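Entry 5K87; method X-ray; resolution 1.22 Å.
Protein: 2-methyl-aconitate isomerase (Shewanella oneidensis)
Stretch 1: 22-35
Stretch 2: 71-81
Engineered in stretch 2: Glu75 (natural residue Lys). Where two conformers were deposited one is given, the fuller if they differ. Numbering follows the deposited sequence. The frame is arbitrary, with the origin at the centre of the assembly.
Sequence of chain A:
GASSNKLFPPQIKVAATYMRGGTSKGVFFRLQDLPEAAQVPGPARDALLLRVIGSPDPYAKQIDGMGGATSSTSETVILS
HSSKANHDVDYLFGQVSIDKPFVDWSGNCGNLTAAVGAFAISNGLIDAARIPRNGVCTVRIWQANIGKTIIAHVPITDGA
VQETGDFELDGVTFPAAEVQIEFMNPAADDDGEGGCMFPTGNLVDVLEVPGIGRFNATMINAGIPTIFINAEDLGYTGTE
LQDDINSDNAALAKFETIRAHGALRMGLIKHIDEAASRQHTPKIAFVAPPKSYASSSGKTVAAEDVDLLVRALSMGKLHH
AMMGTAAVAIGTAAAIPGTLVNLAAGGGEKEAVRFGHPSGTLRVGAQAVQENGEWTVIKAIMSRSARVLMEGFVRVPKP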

# COMPACT_ATOMS: atom_id res chain seq x y z
N GLY A 22 2.33 -15.80 0.83
CA GLY A 22 3.36 -15.63 -0.18
C GLY A 22 3.75 -14.17 -0.30
O GLY A 22 3.98 -13.50 0.71
N THR A 23 3.77 -13.65 -1.53
CA THR A 23 4.14 -12.26 -1.78
C THR A 23 2.93 -11.34 -1.94
O THR A 23 3.02 -10.32 -2.62
CB THR A 23 5.03 -12.16 -3.03
OG1 THR A 23 4.40 -12.83 -4.13
CG2 THR A 23 6.36 -12.84 -2.78
N SER A 24 1.81 -11.69 -1.30
CA SER A 24 0.58 -10.90 -1.38
C SER A 24 -0.04 -10.66 -0.01
O SER A 24 0.24 -11.40 0.94
CB SER A 24 -0.44 -11.61 -2.26
OG SER A 24 0.14 -11.89 -3.52
N LYS A 25 -0.91 -9.66 0.08
CA LYS A 25 -1.69 -9.40 1.29
C LYS A 25 -3.16 -9.36 0.92
O LYS A 25 -3.53 -8.78 -0.10
CB LYS A 25 -1.32 -8.06 1.94
CG LYS A 25 0.11 -7.99 2.44
CD LYS A 25 0.35 -6.76 3.32
CE LYS A 25 0.41 -5.46 2.54
NZ LYS A 25 0.76 -4.34 3.46
N GLY A 26 -4.00 -9.93 1.77
CA GLY A 26 -5.42 -9.90 1.53
C GLY A 26 -6.23 -9.89 2.81
O GLY A 26 -5.72 -10.19 3.90
N VAL A 27 -7.50 -9.53 2.67
CA VAL A 27 -8.45 -9.54 3.77
C VAL A 27 -9.29 -10.80 3.65
O VAL A 27 -9.92 -11.06 2.61
CB VAL A 27 -9.35 -8.29 3.77
CG1 VAL A 27 -10.25 -8.31 4.98
CG2 VAL A 27 -8.52 -7.01 3.72
N PHE A 28 -9.29 -11.59 4.73
CA PHE A 28 -9.93 -12.90 4.79
C PHE A 28 -11.17 -12.88 5.66
O PHE A 28 -11.15 -12.31 6.76
CB PHE A 28 -8.96 -13.91 5.41
CG PHE A 28 -7.82 -14.30 4.51
CD1 PHE A 28 -6.86 -13.37 4.16
CD2 PHE A 28 -7.73 -15.58 4.00
CE1 PHE A 28 -5.81 -13.72 3.31
CE2 PHE A 28 -6.67 -15.95 3.16
CZ PHE A 28 -5.73 -15.01 2.82
N PHE A 29 -12.24 -13.51 5.18
CA PHE A 29 -13.50 -13.61 5.90
C PHE A 29 -13.97 -15.05 5.94
O PHE A 29 -13.89 -15.77 4.93
CB PHE A 29 -14.60 -12.84 5.18
CG PHE A 29 -14.30 -11.38 4.95
CD1 PHE A 29 -14.69 -10.42 5.87
CD2 PHE A 29 -13.66 -10.97 3.79
CE1 PHE A 29 -14.43 -9.08 5.64
CE2 PHE A 29 -13.40 -9.63 3.57
CZ PHE A 29 -13.79 -8.69 4.49
N ARG A 30 -14.53 -15.46 7.08
CA ARG A 30 -15.38 -16.64 7.12
C ARG A 30 -16.72 -16.23 6.58
O ARG A 30 -17.24 -15.17 6.93
CB ARG A 30 -15.64 -17.07 8.56
CG ARG A 30 -14.54 -17.80 9.29
CD ARG A 30 -15.13 -18.56 10.49
NE ARG A 30 -15.95 -17.69 11.33
CZ ARG A 30 -16.53 -18.06 12.47
NH1 ARG A 30 -16.39 -19.29 12.93
NH2 ARG A 30 -17.25 -17.17 13.15
N LEU A 31 -17.30 -17.08 5.74
CA LEU A 31 -18.60 -16.80 5.14
C LEU A 31 -19.65 -16.40 6.19
O LEU A 31 -20.36 -15.42 6.03
CB LEU A 31 -19.08 -18.02 4.36
CG LEU A 31 -20.47 -17.93 3.74
CD1 LEU A 31 -20.51 -16.85 2.66
CD2 LEU A 31 -20.86 -19.27 3.15
N GLN A 32 -19.71 -17.16 7.28
CA GLN A 32 -20.72 -16.91 8.31
C GLN A 32 -20.56 -15.58 9.05
O GLN A 32 -21.48 -15.13 9.73
CB GLN A 32 -20.78 -18.07 9.31
CG GLN A 32 -19.59 -18.13 10.25
CD GLN A 32 -19.49 -19.44 10.99
OE1 GLN A 32 -20.06 -19.60 12.06
NE2 GLN A 32 -18.76 -20.39 10.41
N ASP A 33 -19.39 -14.96 8.94
CA ASP A 33 -19.15 -13.66 9.57
C ASP A 33 -19.65 -12.49 8.72
O ASP A 33 -19.75 -11.37 9.21
CB ASP A 33 -17.67 -13.49 9.88
CG ASP A 33 -17.19 -14.43 10.97
OD1 ASP A 33 -18.00 -14.80 11.84
OD2 ASP A 33 -15.99 -14.78 10.97
N LEU A 34 -19.95 -12.75 7.46
CA LEU A 34 -20.41 -11.68 6.57
C LEU A 34 -21.84 -11.30 6.87
O LEU A 34 -22.62 -12.14 7.35
CB LEU A 34 -20.31 -12.14 5.12
CG LEU A 34 -18.91 -12.44 4.59
CD1 LEU A 34 -18.98 -13.03 3.19
CD2 LEU A 34 -18.06 -11.17 4.61
N PRO A 35 -22.21 -10.04 6.60
CA PRO A 35 -23.62 -9.67 6.68
C PRO A 35 -24.46 -10.60 5.81
O PRO A 35 -23.99 -11.07 4.78
CB PRO A 35 -23.64 -8.25 6.10
CG PRO A 35 -22.26 -7.72 6.34
CD PRO A 35 -21.35 -8.91 6.20
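Stretch 2 71-81: SSTSETVILSH

Stretch 2 begins with a short 3-10 segment at Ser71 and Ser72, then runs as a strand from Glu75 to His81 alongside the strand Ser24 to Arg30. The two strands are parallel, with a signed crossing angle of -36°, and the register pairs Val27 with Thr76, Phe28 with Val77, Phe29 with Ile78 and Arg30 with Leu79, CA to CA at 4.7 to 5.0 Å.

The hydrogen bonds follow the parallel rule: alternate residues of each strand supply both N and O. Val27 N donates to Glu75 O (3.0 Å), and Val27 O accepts from Val77 N (2.9 Å). Phe29 N then takes Val77 O (2.9 Å), Phe29 O takes Leu79 N (2.9 Å), and Leu31 N closes the ladder on Leu79 O (2.8 Å).

Before the strand of stretch 2 starts, Lys25 N is satisfied by Ser72 O (3.0 Å). Where direct pairing lapses, water 1 fills in, donating to Lys25 O (2.8 Å) and accepting from Glu75 N (3.0 Å). Glu75 is engineered, and its OE1 is buried without a partner, 3.5 Å from Ser24 CB.

Side chains pack by face: Val77 CB lies over the Phe28 ring, 4.0 Å from its centroid, while Ile78 CD1 meets Leu34 CD1 at 3.8 Å.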

# COMPACT_ATOMS: atom_id res chain seq x y z
N SER A 71 -2.13 -4.68 -7.37
CA SER A 71 -2.94 -5.87 -7.56
C SER A 71 -2.68 -6.91 -6.47
O SER A 71 -3.60 -7.62 -6.04
CB SER A 71 -2.72 -6.47 -8.96
OG SER A 71 -1.43 -7.01 -9.10
N SER A 72 -1.43 -6.98 -5.99
CA SER A 72 -1.09 -7.99 -5.00
C SER A 72 -1.49 -7.58 -3.58
O SER A 72 -1.30 -8.35 -2.64
CB SER A 72 0.39 -8.35 -5.07
OG SER A 72 1.19 -7.19 -5.01
N THR A 73 -2.06 -6.38 -3.43
CA THR A 73 -2.56 -5.91 -2.14
C THR A 73 -3.98 -5.37 -2.25
O THR A 73 -4.40 -4.58 -1.40
CB THR A 73 -1.67 -4.81 -1.53
OG1 THR A 73 -1.64 -3.67 -2.39
CG2 THR A 73 -0.26 -5.31 -1.30
N SER A 74 -4.73 -5.79 -3.27
CA SER A 74 -6.13 -5.39 -3.41
C SER A 74 -6.94 -6.67 -3.59
O SER A 74 -7.48 -6.95 -4.66
CB SER A 74 -6.29 -4.42 -4.59
OG SER A 74 -7.58 -3.82 -4.62
N GLU A 75 -6.97 -7.45 -2.52
CA GLU A 75 -7.33 -8.87 -2.56
C GLU A 75 -8.22 -9.23 -1.39
O GLU A 75 -7.98 -8.82 -0.25
CB GLU A 75 -6.07 -9.75 -2.52
CG GLU A 75 -5.18 -9.57 -3.75
CD GLU A 75 -4.12 -10.64 -3.93
OE1 GLU A 75 -3.88 -11.45 -3.02
OE2 GLU A 75 -3.52 -10.68 -5.02
N THR A 76 -9.25 -10.03 -1.68
CA THR A 76 -10.16 -10.52 -0.67
C THR A 76 -10.39 -12.01 -0.82
O THR A 76 -10.28 -12.56 -1.93
CB THR A 76 -11.52 -9.79 -0.73
OG1 THR A 76 -12.13 -10.00 -2.01
CG2 THR A 76 -11.32 -8.29 -0.47
N VAL A 77 -10.69 -12.66 0.29
CA VAL A 77 -10.87 -14.11 0.33
C VAL A 77 -12.06 -14.43 1.22
O VAL A 77 -12.19 -13.89 2.33
CB VAL A 77 -9.61 -14.79 0.90
CG1 VAL A 77 -9.85 -16.28 1.13
CG2 VAL A 77 -8.41 -14.57 -0.00
N ILE A 78 -12.94 -15.30 0.74
CA ILE A 78 -14.05 -15.81 1.55
C ILE A 78 -13.93 -17.32 1.65
O ILE A 78 -13.86 -18.02 0.63
CB ILE A 78 -15.41 -15.43 0.94
CG1 ILE A 78 -15.57 -13.91 0.92
CG2 ILE A 78 -16.56 -16.08 1.72
CD1 ILE A 78 -16.76 -13.43 0.10
N LEU A 79 -13.89 -17.81 2.88
CA LEU A 79 -13.75 -19.24 3.14
C LEU A 79 -14.96 -19.78 3.87
O LEU A 79 -15.58 -19.07 4.67
CB LEU A 79 -12.50 -19.50 3.99
CG LEU A 79 -11.20 -18.95 3.38
CD1 LEU A 79 -9.98 -19.28 4.22
CD2 LEU A 79 -11.00 -19.48 1.97
N SER A 80 -15.29 -21.04 3.61
CA SER A 80 -16.44 -21.69 4.22
C SER A 80 -16.18 -23.19 4.29
O SER A 80 -15.27 -23.71 3.64
CB SER A 80 -17.68 -21.44 3.38
OG SER A 80 -17.46 -21.85 2.04
N HIS A 81 -16.98 -23.89 5.09
CA HIS A 81 -16.98 -25.35 5.10
C HIS A 81 -17.30 -25.87 3.72
O HIS A 81 -18.16 -25.34 3.03
CB HIS A 81 -18.06 -25.89 6.04
CG HIS A 81 -17.83 -25.59 7.48
ND1 HIS A 81 -16.86 -26.23 8.23
CD2 HIS A 81 -18.45 -24.73 8.32
CE1 HIS A 81 -16.90 -25.76 9.47
NE2 HIS A 81 -17.85 -24.86 9.55
O HOH W 1 -5.55 -6.78 0.02